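Local structure of ABC transporter, substrate-binding protein (Clostridium perfringens, 4EDP) at residues L37-W42 / V63-D68; E51-P56 / E293-A298; E55-E60 / Y280-Y285; I87-L92 / I267-N272. The protein probably binds a solute outside the membrane and delivers it to a partner ABC transporter for uptake, as extracellular solute-binding proteins do. All blocks are in the same frame, centred on the assembly; numbering follows the deposited sequence.

Contact 1: residues L37-W42 / V63-D68; sequences LVVSTW and VEIVLD. With ACT (acetate ion), chain F.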
# COMPACT_ATOMS: atom_id res chain seq x y z
N LEU A 37 -23.65 12.45 0.55
CA LEU A 37 -22.27 12.23 0.95
C LEU A 37 -21.40 12.22 -0.30
O LEU A 37 -21.60 11.39 -1.18
CB LEU A 37 -22.14 10.90 1.70
CG LEU A 37 -20.84 10.62 2.44
CD1 LEU A 37 -20.65 11.61 3.59
CD2 LEU A 37 -20.82 9.19 2.96
N VAL A 38 -20.45 13.15 -0.36
CA VAL A 38 -19.54 13.26 -1.50
C VAL A 38 -18.24 12.52 -1.18
O VAL A 38 -17.55 12.86 -0.21
CB VAL A 38 -19.24 14.73 -1.86
CG1 VAL A 38 -18.25 14.81 -3.02
CG2 VAL A 38 -20.53 15.47 -2.19
N VAL A 39 -17.91 11.52 -1.99
CA VAL A 39 -16.73 10.70 -1.76
C VAL A 39 -15.64 10.88 -2.83
O VAL A 39 -15.89 10.67 -4.01
CB VAL A 39 -17.12 9.21 -1.74
CG1 VAL A 39 -15.88 8.34 -1.56
CG2 VAL A 39 -18.18 8.94 -0.66
N SER A 40 -14.44 11.27 -2.40
CA SER A 40 -13.30 11.40 -3.31
C SER A 40 -12.59 10.05 -3.34
O SER A 40 -12.08 9.59 -2.31
CB SER A 40 -12.36 12.49 -2.83
OG SER A 40 -11.18 12.55 -3.62
N THR A 41 -12.54 9.40 -4.51
CA THR A 41 -11.93 8.09 -4.62
C THR A 41 -11.50 7.79 -6.06
O THR A 41 -11.77 8.57 -6.97
CB THR A 41 -12.89 6.98 -4.13
OG1 THR A 41 -12.19 5.74 -3.95
CG2 THR A 41 -14.07 6.81 -5.09
N TRP A 42 -10.82 6.66 -6.26
CA TRP A 42 -10.34 6.27 -7.59
C TRP A 42 -11.48 5.84 -8.51
O TRP A 42 -11.46 6.13 -9.71
CB TRP A 42 -9.35 5.11 -7.49
CG TRP A 42 -8.16 5.40 -6.62
CD1 TRP A 42 -7.01 6.03 -6.98
CD2 TRP A 42 -8.02 5.08 -5.23
NE1 TRP A 42 -6.17 6.13 -5.91
CE2 TRP A 42 -6.76 5.55 -4.82
CE3 TRP A 42 -8.84 4.45 -4.29
CZ2 TRP A 42 -6.29 5.40 -3.51
CZ3 TRP A 42 -8.36 4.29 -2.99
CH2 TRP A 42 -7.11 4.77 -2.62
N VAL A 63 -29.72 8.08 2.02
CA VAL A 63 -28.94 9.21 1.49
C VAL A 63 -28.42 8.89 0.09
O VAL A 63 -28.49 7.75 -0.37
CB VAL A 63 -27.73 9.56 2.39
CG1 VAL A 63 -28.18 9.84 3.80
CG2 VAL A 63 -26.70 8.43 2.39
N GLU A 64 -27.91 9.92 -0.58
CA GLU A 64 -27.34 9.78 -1.91
C GLU A 64 -25.81 9.90 -1.83
O GLU A 64 -25.29 10.77 -1.15
CB GLU A 64 -27.87 10.85 -2.86
CG GLU A 64 -27.30 10.72 -4.27
CD GLU A 64 -27.84 11.76 -5.25
OE1 GLU A 64 -28.89 12.39 -4.97
OE2 GLU A 64 -27.21 11.93 -6.32
N ILE A 65 -25.11 9.01 -2.52
CA ILE A 65 -23.65 9.07 -2.56
C ILE A 65 -23.21 9.55 -3.94
O ILE A 65 -23.74 9.13 -4.98
CB ILE A 65 -22.99 7.73 -2.16
CG1 ILE A 65 -23.21 7.50 -0.67
CG2 ILE A 65 -21.48 7.76 -2.45
CD1 ILE A 65 -22.59 6.26 -0.10
N VAL A 66 -22.29 10.51 -3.93
CA VAL A 66 -21.74 11.08 -5.14
C VAL A 66 -20.24 10.88 -5.13
O VAL A 66 -19.57 11.20 -4.14
CB VAL A 66 -22.05 12.57 -5.24
CG1 VAL A 66 -21.17 13.25 -6.28
CG2 VAL A 66 -23.52 12.77 -5.56
N LEU A 67 -19.70 10.32 -6.20
CA LEU A 67 -18.26 10.10 -6.26
C LEU A 67 -17.55 11.17 -7.07
O LEU A 67 -18.06 11.64 -8.09
CB LEU A 67 -17.95 8.73 -6.87
CG LEU A 67 -18.60 7.49 -6.26
CD1 LEU A 67 -17.99 6.23 -6.89
CD2 LEU A 67 -18.41 7.45 -4.76
N ASP A 68 -16.38 11.58 -6.59
CA ASP A 68 -15.53 12.54 -7.28
C ASP A 68 -14.30 11.69 -7.54
O ASP A 68 -13.51 11.41 -6.61
CB ASP A 68 -15.25 13.75 -6.39
CG ASP A 68 -14.44 14.83 -7.11
OD1 ASP A 68 -13.35 14.53 -7.65
OD2 ASP A 68 -14.87 16.00 -7.10
C ACT F . -11.81 2.61 -5.20
O ACT F . -11.26 2.03 -6.16
OXT ACT F . -12.38 3.70 -5.47
CH3 ACT F . -11.79 2.03 -3.82
O HOH W 1 -11.62 14.38 -5.53
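Five backbone hydrogen bonds tie the parallel strands 37-41 and 65-68 together, four of them close to straight. L37 N donates to E64 O at 2.9 Å and V39 N to V66 O at 2.7 Å, both nearly along the C=O axis. V66 N reaches L37 O in the carbonyl plane. D68 N meets V39 O and T41 N meets D68 O from above the carbonyl planes, the last bond being the longest at 3.1 Å and the most bent, with an N-H...O angle of 157°. The alternation leaves the N-H and C=O of V38 and S40 facing away from 63-68: V38 N bonds the D88 side chain through OD2, while the other outward backbone bonds go to D88, I89 and Y91.

On one face V39 and L67 lie side by side, with L67 CD2 3.7 Å from V39 CB, while V39 CG2 crosses I65 CG2 obliquely at 3.9 Å. This apolar face receives F54 and F57 of helix 46-61. The face of V38, S40, V66 and D68 turns polar at its C-terminal end: a water lies 2.7 Å from S40 OG and gives D68 OD1 a weak bond, R75 also binds S40 OG, and K78 forms a salt bridge with D68 OD2. T41 OG1, anti to its backbone N (chi1 -167°), donates at 2.6 Å to OXT of an acetate probably from the crystallisation liquor, which G43 N also holds.

In this beta-alpha-beta unit (37-41, 46-61, 65-69) the chemistry implies a strand pair set by main-chain bonds, with an oily face for the helix.

Contact 2: residues E51-P56 / E293-A298; sequences ETVFEP and EKTAKA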
# COMPACT_ATOMS: atom_id res chain seq x y z
N GLU A 51 -21.95 -1.13 -6.27
CA GLU A 51 -22.79 -2.26 -5.91
C GLU A 51 -22.45 -2.85 -4.54
O GLU A 51 -23.33 -3.14 -3.73
CB GLU A 51 -22.64 -3.33 -6.99
CG GLU A 51 -23.40 -4.61 -6.72
CD GLU A 51 -23.15 -5.66 -7.80
OE1 GLU A 51 -22.41 -5.37 -8.77
OE2 GLU A 51 -23.68 -6.78 -7.66
N THR A 52 -21.16 -3.01 -4.30
CA THR A 52 -20.66 -3.63 -3.09
C THR A 52 -20.59 -2.74 -1.86
O THR A 52 -20.95 -3.16 -0.77
CB THR A 52 -19.24 -4.17 -3.34
OG1 THR A 52 -19.28 -5.11 -4.43
CG2 THR A 52 -18.67 -4.85 -2.08
N VAL A 53 -20.12 -1.51 -2.04
CA VAL A 53 -19.90 -0.60 -0.93
C VAL A 53 -20.88 0.56 -0.74
O VAL A 53 -21.55 0.67 0.30
CB VAL A 53 -18.48 0.02 -1.06
CG1 VAL A 53 -18.22 1.05 0.04
CG2 VAL A 53 -17.43 -1.09 -1.02
N PHE A 54 -21.00 1.41 -1.74
CA PHE A 54 -21.79 2.61 -1.60
C PHE A 54 -23.30 2.48 -1.60
O PHE A 54 -23.97 3.07 -0.76
CB PHE A 54 -21.34 3.63 -2.64
CG PHE A 54 -19.88 3.93 -2.56
CD1 PHE A 54 -19.35 4.51 -1.42
CD2 PHE A 54 -19.03 3.67 -3.62
CE1 PHE A 54 -18.00 4.78 -1.33
CE2 PHE A 54 -17.68 3.96 -3.53
CZ PHE A 54 -17.16 4.51 -2.38
N GLU A 55 -23.84 1.71 -2.53
CA GLU A 55 -25.29 1.56 -2.61
C GLU A 55 -25.93 0.99 -1.35
O GLU A 55 -26.97 1.50 -0.91
CB GLU A 55 -25.67 0.73 -3.84
CG GLU A 55 -25.64 1.50 -5.15
CD GLU A 55 -26.79 2.50 -5.29
OE1 GLU A 55 -27.46 2.82 -4.28
OE2 GLU A 55 -27.03 2.97 -6.43
N PRO A 56 -25.32 -0.06 -0.77
CA PRO A 56 -25.95 -0.58 0.42
C PRO A 56 -26.01 0.45 1.54
O PRO A 56 -27.02 0.56 2.23
CB PRO A 56 -25.08 -1.78 0.79
CG PRO A 56 -24.53 -2.21 -0.52
CD PRO A 56 -24.24 -0.94 -1.25
N GLU A 293 -15.32 -8.31 4.41
CA GLU A 293 -15.47 -9.62 3.74
C GLU A 293 -15.92 -9.42 2.29
O GLU A 293 -15.34 -9.98 1.37
CB GLU A 293 -16.47 -10.52 4.48
CG GLU A 293 -15.96 -10.97 5.83
CD GLU A 293 -16.94 -11.82 6.63
OE1 GLU A 293 -18.16 -11.82 6.32
OE2 GLU A 293 -16.48 -12.47 7.59
N LYS A 294 -16.94 -8.59 2.08
CA LYS A 294 -17.47 -8.33 0.74
C LYS A 294 -16.42 -7.74 -0.20
O LYS A 294 -16.31 -8.17 -1.34
CB LYS A 294 -18.70 -7.41 0.79
CG LYS A 294 -19.91 -8.06 1.44
CD LYS A 294 -21.09 -7.10 1.62
CE LYS A 294 -21.67 -6.60 0.30
NZ LYS A 294 -22.81 -5.67 0.54
N THR A 295 -15.65 -6.77 0.28
CA THR A 295 -14.63 -6.13 -0.57
C THR A 295 -13.42 -7.04 -0.85
O THR A 295 -12.78 -6.92 -1.90
CB THR A 295 -14.18 -4.76 -0.02
OG1 THR A 295 -13.73 -4.91 1.33
CG2 THR A 295 -15.35 -3.78 -0.04
N ALA A 296 -13.12 -7.94 0.08
CA ALA A 296 -12.03 -8.90 -0.11
C ALA A 296 -12.40 -9.80 -1.30
O ALA A 296 -11.59 -10.06 -2.19
CB ALA A 296 -11.88 -9.74 1.14
N LYS A 297 -13.64 -10.25 -1.30
CA LYS A 297 -14.16 -11.14 -2.34
C LYS A 297 -14.44 -10.45 -3.67
O LYS A 297 -14.09 -10.98 -4.74
CB LYS A 297 -15.45 -11.79 -1.86
CG LYS A 297 -15.29 -12.61 -0.58
CD LYS A 297 -16.63 -13.11 -0.07
CE LYS A 297 -16.48 -13.74 1.29
NZ LYS A 297 -17.78 -14.19 1.83
N ALA A 298 -15.08 -9.28 -3.63
CA ALA A 298 -15.47 -8.60 -4.86
C ALA A 298 -14.43 -7.68 -5.46
O ALA A 298 -14.37 -7.54 -6.69
CB ALA A 298 -16.77 -7.82 -4.63
O HOH W 2 -23.95 -5.49 -1.76
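The closest apolar touch between helix segments 51-56 and 293-298 is methyl to methyl: V53 CG2 meets T295 CG2 at 3.5 Å, the two side chains crossing obliquely. T52 CG2 lies next to the same methyl at 4.0 Å and also reaches K294 CB at 3.8 Å, as the T52 and K294 side chains slide past each other in opposite directions. On its other branch, T52 OG1 comes within 3.7 Å of A298 CB.

Polar contact is thin. The K294 chain bends at chi3 (64°) and brings NZ over the segment 51-56, where it gives T52 O only a weak bond at 3.4 Å. A water does better, accepting from K294 NZ at 2.6 Å and donating to E51 O at 3.1 Å, so the ammonium is linked to two successive carbonyls, one directly and one through solvent. P56 CG faces NZ tip to tip.

Both threonine hydroxyls are held within their own helices, which fixes the methyls in the interface. T52 OG1, anti to its carbonyl carbon, bonds V48 O, and T295 OG1, in the crowded position between N and carbonyl carbon (chi1 55°), bonds V291 O.

The short axes run 9.9 Å apart at 143°, in roughly opposed directions. Helix 46-61 is thereby flanked by helix 289-299, while V53 and P56 also touch helix 276-286 and F54 faces the sheet.

Contact 3: residues E55-E60 / Y280-Y285; sequences EPFAKE and YEFINY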
# COMPACT_ATOMS: atom_id res chain seq x y z
N GLU A 55 -23.84 1.71 -2.53
CA GLU A 55 -25.29 1.56 -2.61
C GLU A 55 -25.93 0.99 -1.35
O GLU A 55 -26.97 1.50 -0.91
CB GLU A 55 -25.67 0.73 -3.84
CG GLU A 55 -25.64 1.50 -5.15
CD GLU A 55 -26.79 2.50 -5.29
OE1 GLU A 55 -27.46 2.82 -4.28
OE2 GLU A 55 -27.03 2.97 -6.43
N PRO A 56 -25.32 -0.06 -0.77
CA PRO A 56 -25.95 -0.58 0.42
C PRO A 56 -26.01 0.45 1.54
O PRO A 56 -27.02 0.56 2.23
CB PRO A 56 -25.08 -1.78 0.79
CG PRO A 56 -24.53 -2.21 -0.52
CD PRO A 56 -24.24 -0.94 -1.25
N PHE A 57 -24.93 1.23 1.69
CA PHE A 57 -24.87 2.28 2.71
C PHE A 57 -25.95 3.33 2.42
O PHE A 57 -26.74 3.69 3.30
CB PHE A 57 -23.48 2.93 2.72
CG PHE A 57 -23.33 4.00 3.77
CD1 PHE A 57 -22.97 3.66 5.06
CD2 PHE A 57 -23.53 5.33 3.46
CE1 PHE A 57 -22.83 4.63 6.03
CE2 PHE A 57 -23.39 6.31 4.42
CZ PHE A 57 -23.04 5.97 5.72
N ALA A 58 -25.98 3.80 1.18
CA ALA A 58 -26.96 4.81 0.74
C ALA A 58 -28.40 4.39 1.04
O ALA A 58 -29.21 5.21 1.48
CB ALA A 58 -26.79 5.08 -0.75
N LYS A 59 -28.72 3.13 0.78
CA LYS A 59 -30.06 2.61 1.02
C LYS A 59 -30.36 2.45 2.51
O LYS A 59 -31.47 2.71 2.96
CB LYS A 59 -30.26 1.26 0.32
CG LYS A 59 -30.26 1.33 -1.21
CD LYS A 59 -30.61 -0.02 -1.83
CE LYS A 59 -30.71 0.05 -3.36
NZ LYS A 59 -29.43 0.46 -4.00
N GLU A 60 -29.36 2.01 3.26
CA GLU A 60 -29.52 1.82 4.69
C GLU A 60 -29.76 3.14 5.44
O GLU A 60 -30.57 3.19 6.37
CB GLU A 60 -28.29 1.10 5.26
CG GLU A 60 -28.24 1.02 6.79
CD GLU A 60 -29.43 0.30 7.41
OE1 GLU A 60 -30.21 -0.35 6.67
OE2 GLU A 60 -29.58 0.37 8.65
N TYR A 280 -18.53 9.80 9.68
CA TYR A 280 -18.08 8.84 10.70
C TYR A 280 -18.80 7.50 10.56
O TYR A 280 -18.18 6.45 10.66
CB TYR A 280 -18.31 9.38 12.11
CG TYR A 280 -17.21 10.28 12.62
CD1 TYR A 280 -16.03 9.74 13.11
CD2 TYR A 280 -17.36 11.66 12.64
CE1 TYR A 280 -15.02 10.55 13.58
CE2 TYR A 280 -16.34 12.49 13.13
CZ TYR A 280 -15.18 11.92 13.59
OH TYR A 280 -14.15 12.71 14.07
N GLU A 281 -20.11 7.54 10.34
CA GLU A 281 -20.88 6.31 10.15
C GLU A 281 -20.34 5.52 8.98
O GLU A 281 -20.23 4.29 9.03
CB GLU A 281 -22.39 6.61 9.96
CG GLU A 281 -23.08 7.10 11.22
CD GLU A 281 -24.52 7.53 11.00
OE1 GLU A 281 -24.93 7.72 9.84
OE2 GLU A 281 -25.23 7.72 11.99
N PHE A 282 -19.97 6.21 7.91
CA PHE A 282 -19.45 5.54 6.75
C PHE A 282 -18.10 4.86 7.00
O PHE A 282 -17.89 3.72 6.57
CB PHE A 282 -19.33 6.46 5.54
CG PHE A 282 -18.85 5.74 4.33
CD1 PHE A 282 -19.74 5.14 3.47
CD2 PHE A 282 -17.50 5.59 4.08
CE1 PHE A 282 -19.30 4.42 2.38
CE2 PHE A 282 -17.05 4.89 2.98
CZ PHE A 282 -17.95 4.30 2.13
N ILE A 283 -17.20 5.54 7.70
CA ILE A 283 -15.88 4.94 7.98
C ILE A 283 -16.07 3.70 8.84
O ILE A 283 -15.46 2.65 8.59
CB ILE A 283 -14.90 5.96 8.62
CG1 ILE A 283 -14.60 7.09 7.62
CG2 ILE A 283 -13.59 5.26 9.09
CD1 ILE A 283 -13.64 8.18 8.12
N ASN A 284 -16.93 3.81 9.84
CA ASN A 284 -17.23 2.68 10.72
C ASN A 284 -17.79 1.51 9.90
O ASN A 284 -17.45 0.35 10.13
CB ASN A 284 -18.20 3.09 11.82
CG ASN A 284 -18.34 2.02 12.88
OD1 ASN A 284 -17.35 1.58 13.47
ND2 ASN A 284 -19.57 1.62 13.15
N TYR A 285 -18.64 1.83 8.93
CA TYR A 285 -19.21 0.84 8.03
C TYR A 285 -18.12 0.18 7.16
O TYR A 285 -18.09 -1.06 7.02
CB TYR A 285 -20.27 1.53 7.16
CG TYR A 285 -20.71 0.84 5.90
CD1 TYR A 285 -21.71 -0.14 5.91
CD2 TYR A 285 -20.20 1.23 4.67
CE1 TYR A 285 -22.14 -0.76 4.72
CE2 TYR A 285 -20.62 0.63 3.49
CZ TYR A 285 -21.58 -0.36 3.52
OH TYR A 285 -21.99 -0.94 2.34
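An aromatic cluster of F57, F282 and Y285 joins helix 46-61 to helix 276-286, whose short axes pass 11.4 Å apart at 133°. All three side chains carry CG anti to the backbone N, and F57 reaches out from its helix to sit against the other two.

F282 presents its edge to the face of F57: the planes stand at 79° and the centroids are 5.0 Å apart, a T-shaped pair. F282 CD1 lies over the centre of the F57 ring, and F282 CB approaches the same ring off-centre in a CH-pi contact, 3.7 Å from F57 CZ. The rim of F57 also comes close to the opposing backbone, with CE1 3.6 Å from F282 CA.

Y285 meets F57 differently. Their rings are oblique, but F57 CB stands over the tyrosine face, 4.1 Å from its centroid, and F57 CD1 lies above the rim of that face, 3.7 Å from Y285 CD2. The phenol oxygen Y285 OH passes P56 CB at 3.6 Å and is hydrogen-bonded to V53 O, a carbonyl one turn before F57, which fixes where the tyrosine ring lies.

Outside the pair, H61 meets the F57 ring, and F282 continues onto I89 and Y91 of strand 89-93. The arrangement is a helix-helix interface built on a three-ring aromatic cluster, on one side of the mixed alpha/beta lobe of a periplasmic-binding-protein fold.

Contact 4: residues I87-L92 / I267-N272; sequences IDITYL and ININKN. With ACT (acetate ion), chain E; ACT (acetate ion), chain H.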
# COMPACT_ATOMS: atom_id res chain seq x y z
N ILE A 87 -16.12 17.95 -0.79
CA ILE A 87 -15.84 16.56 -0.46
C ILE A 87 -16.03 16.31 1.05
O ILE A 87 -15.61 17.13 1.87
CB ILE A 87 -14.41 16.19 -0.91
CG1 ILE A 87 -14.29 16.30 -2.44
CG2 ILE A 87 -14.03 14.78 -0.46
CD1 ILE A 87 -12.92 16.00 -2.97
N ASP A 88 -16.67 15.19 1.39
CA ASP A 88 -16.92 14.79 2.78
C ASP A 88 -15.86 13.77 3.25
O ASP A 88 -15.29 13.88 4.34
CB ASP A 88 -18.32 14.19 2.90
CG ASP A 88 -19.41 15.23 2.66
OD1 ASP A 88 -19.39 16.27 3.36
OD2 ASP A 88 -20.31 14.99 1.82
N ILE A 89 -15.63 12.75 2.44
CA ILE A 89 -14.61 11.78 2.80
C ILE A 89 -13.70 11.50 1.63
O ILE A 89 -14.12 11.53 0.48
CB ILE A 89 -15.17 10.47 3.36
CG1 ILE A 89 -15.97 9.73 2.33
CG2 ILE A 89 -15.98 10.70 4.64
CD1 ILE A 89 -16.13 8.30 2.70
N THR A 90 -12.45 11.20 1.96
CA THR A 90 -11.41 11.00 0.97
C THR A 90 -10.63 9.71 1.12
O THR A 90 -10.07 9.42 2.19
CB THR A 90 -10.42 12.17 1.07
OG1 THR A 90 -11.10 13.42 0.82
CG2 THR A 90 -9.26 12.02 0.08
N TYR A 91 -10.62 8.93 0.05
CA TYR A 91 -9.86 7.68 -0.04
C TYR A 91 -8.51 7.98 -0.71
O TYR A 91 -8.47 8.54 -1.81
CB TYR A 91 -10.57 6.64 -0.92
CG TYR A 91 -11.72 5.83 -0.35
CD1 TYR A 91 -12.99 6.37 -0.19
CD2 TYR A 91 -11.55 4.49 -0.04
CE1 TYR A 91 -14.04 5.59 0.29
CE2 TYR A 91 -12.58 3.71 0.44
CZ TYR A 91 -13.84 4.27 0.61
OH TYR A 91 -14.86 3.50 1.07
N LEU A 92 -7.40 7.63 -0.06
CA LEU A 92 -6.06 7.82 -0.62
C LEU A 92 -5.09 6.76 -0.12
O LEU A 92 -5.32 6.12 0.92
CB LEU A 92 -5.45 9.18 -0.19
CG LEU A 92 -6.07 10.50 -0.68
CD1 LEU A 92 -5.58 11.70 0.14
CD2 LEU A 92 -5.78 10.67 -2.17
N ILE A 267 -9.05 6.16 4.80
CA ILE A 267 -10.20 7.03 4.55
C ILE A 267 -10.17 8.14 5.60
O ILE A 267 -10.11 7.87 6.80
CB ILE A 267 -11.57 6.32 4.70
CG1 ILE A 267 -11.63 5.04 3.90
CG2 ILE A 267 -12.72 7.28 4.31
CD1 ILE A 267 -12.88 4.20 4.16
N ASN A 268 -10.20 9.38 5.12
CA ASN A 268 -10.20 10.57 5.96
C ASN A 268 -11.48 11.39 5.83
O ASN A 268 -12.17 11.33 4.79
CB ASN A 268 -9.01 11.46 5.58
CG ASN A 268 -7.76 11.04 6.25
OD1 ASN A 268 -7.52 11.42 7.40
ND2 ASN A 268 -6.92 10.27 5.54
N ILE A 269 -11.78 12.15 6.87
CA ILE A 269 -12.91 13.06 6.85
C ILE A 269 -12.37 14.45 6.56
O ILE A 269 -11.48 14.95 7.24
CB ILE A 269 -13.68 13.09 8.19
CG1 ILE A 269 -14.30 11.73 8.49
CG2 ILE A 269 -14.79 14.15 8.12
CD1 ILE A 269 -15.14 11.67 9.79
N ASN A 270 -12.89 15.09 5.51
CA ASN A 270 -12.44 16.44 5.17
C ASN A 270 -12.90 17.46 6.20
O ASN A 270 -14.03 17.46 6.66
CB ASN A 270 -12.88 16.84 3.77
CG ASN A 270 -12.29 15.96 2.73
OD1 ASN A 270 -12.49 14.74 2.74
ND2 ASN A 270 -11.55 16.57 1.79
N LYS A 271 -11.97 18.32 6.57
CA LYS A 271 -12.21 19.33 7.58
C LYS A 271 -13.36 20.28 7.21
O LYS A 271 -14.09 20.74 8.09
CB LYS A 271 -10.90 20.09 7.84
CG LYS A 271 -10.93 21.06 8.98
CD LYS A 271 -9.54 21.61 9.28
CE LYS A 271 -8.60 20.53 9.78
NZ LYS A 271 -7.23 21.06 10.05
N ASN A 272 -13.54 20.53 5.91
CA ASN A 272 -14.59 21.43 5.45
C ASN A 272 -15.96 20.74 5.31
O ASN A 272 -16.97 21.38 4.99
CB ASN A 272 -14.16 22.08 4.12
CG ASN A 272 -14.99 23.30 3.75
OD1 ASN A 272 -15.36 24.11 4.60
ND2 ASN A 272 -15.26 23.47 2.45
C ACT E . -13.82 0.16 0.43
O ACT E . -14.40 0.91 1.26
OXT ACT E . -13.41 -0.95 0.86
CH3 ACT E . -13.61 0.55 -1.00
C ACT H . -3.98 19.35 11.32
O ACT H . -4.73 18.57 11.95
OXT ACT H . -4.50 20.45 11.02
CH3 ACT H . -2.57 19.01 10.95
O HOH W 3 -7.32 9.23 2.92
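Main-chain bonding sets the antiparallel register of strands 89-92 and 267-269. T90 and N268 form a hydrogen-bonded pair: T90 N donates to N268 O at 2.8 Å and N268 N returns to T90 O at 2.9 Å, both in the carbonyl plane. I89-I269 and Y91-I267 flank it as non-hydrogen-bonded pairs. Beyond I269, N270 N donates to D88 O from well above the carbonyl plane.

Apolar contact gathers on the I89, Y91, I267 and I269 face. I267 lies alongside Y91 and puts CG1 over one face of its ring, 4.0 Å from the centroid and 15° off the normal, a CH-pi contact, while I267 CD1 reaches Y91 CZ at 3.7 Å. I267 CG2 meets I89 CD1 at 3.9 Å. A279 of helix 276-286 packs on I89, and I283 on I269.

T90 and N268 lie on the other face, where M79 packs on T90. A water accepts from N268 ND2 and donates to T90 O, giving that carbonyl a second partner; N268 OD1 is bonded to G133 N. The side chain of N270 crosses that of T90 at about a right angle.

Acetate completes the polar account: Y91 OH donates at 2.6 Å to O of an ion, probably from the crystallisation liquor, in the plane of the ring and at its edge. Such ions can mark a pocket, but the natural ligand is not defined here. Strand 262-269 running against the parallel pair 37-41 and 89-93 is the mixed sheet expected of the periplasmic-binding-protein fold.

Contacts 1 and 4 are neighbours in one sheet, joined because strand 37-41 also pairs with strand 89-93; S40 O lies 2.8 Å from Y91 N. Contacts 2 and 3 both use helix 46-61, against successive helices, and share E55 and P56. Contact 4 is the buried one, whereas the other three are partly buried. The strand pairs rest on regular main-chain bonds; the helix pairs depend on methyls in contact 2 and rings in contact 3, with little polar bonding. F282 bridges the layers, touching V53 and F54 of contact 2, L37 of contact 1, and I89 and Y91 of contact 4.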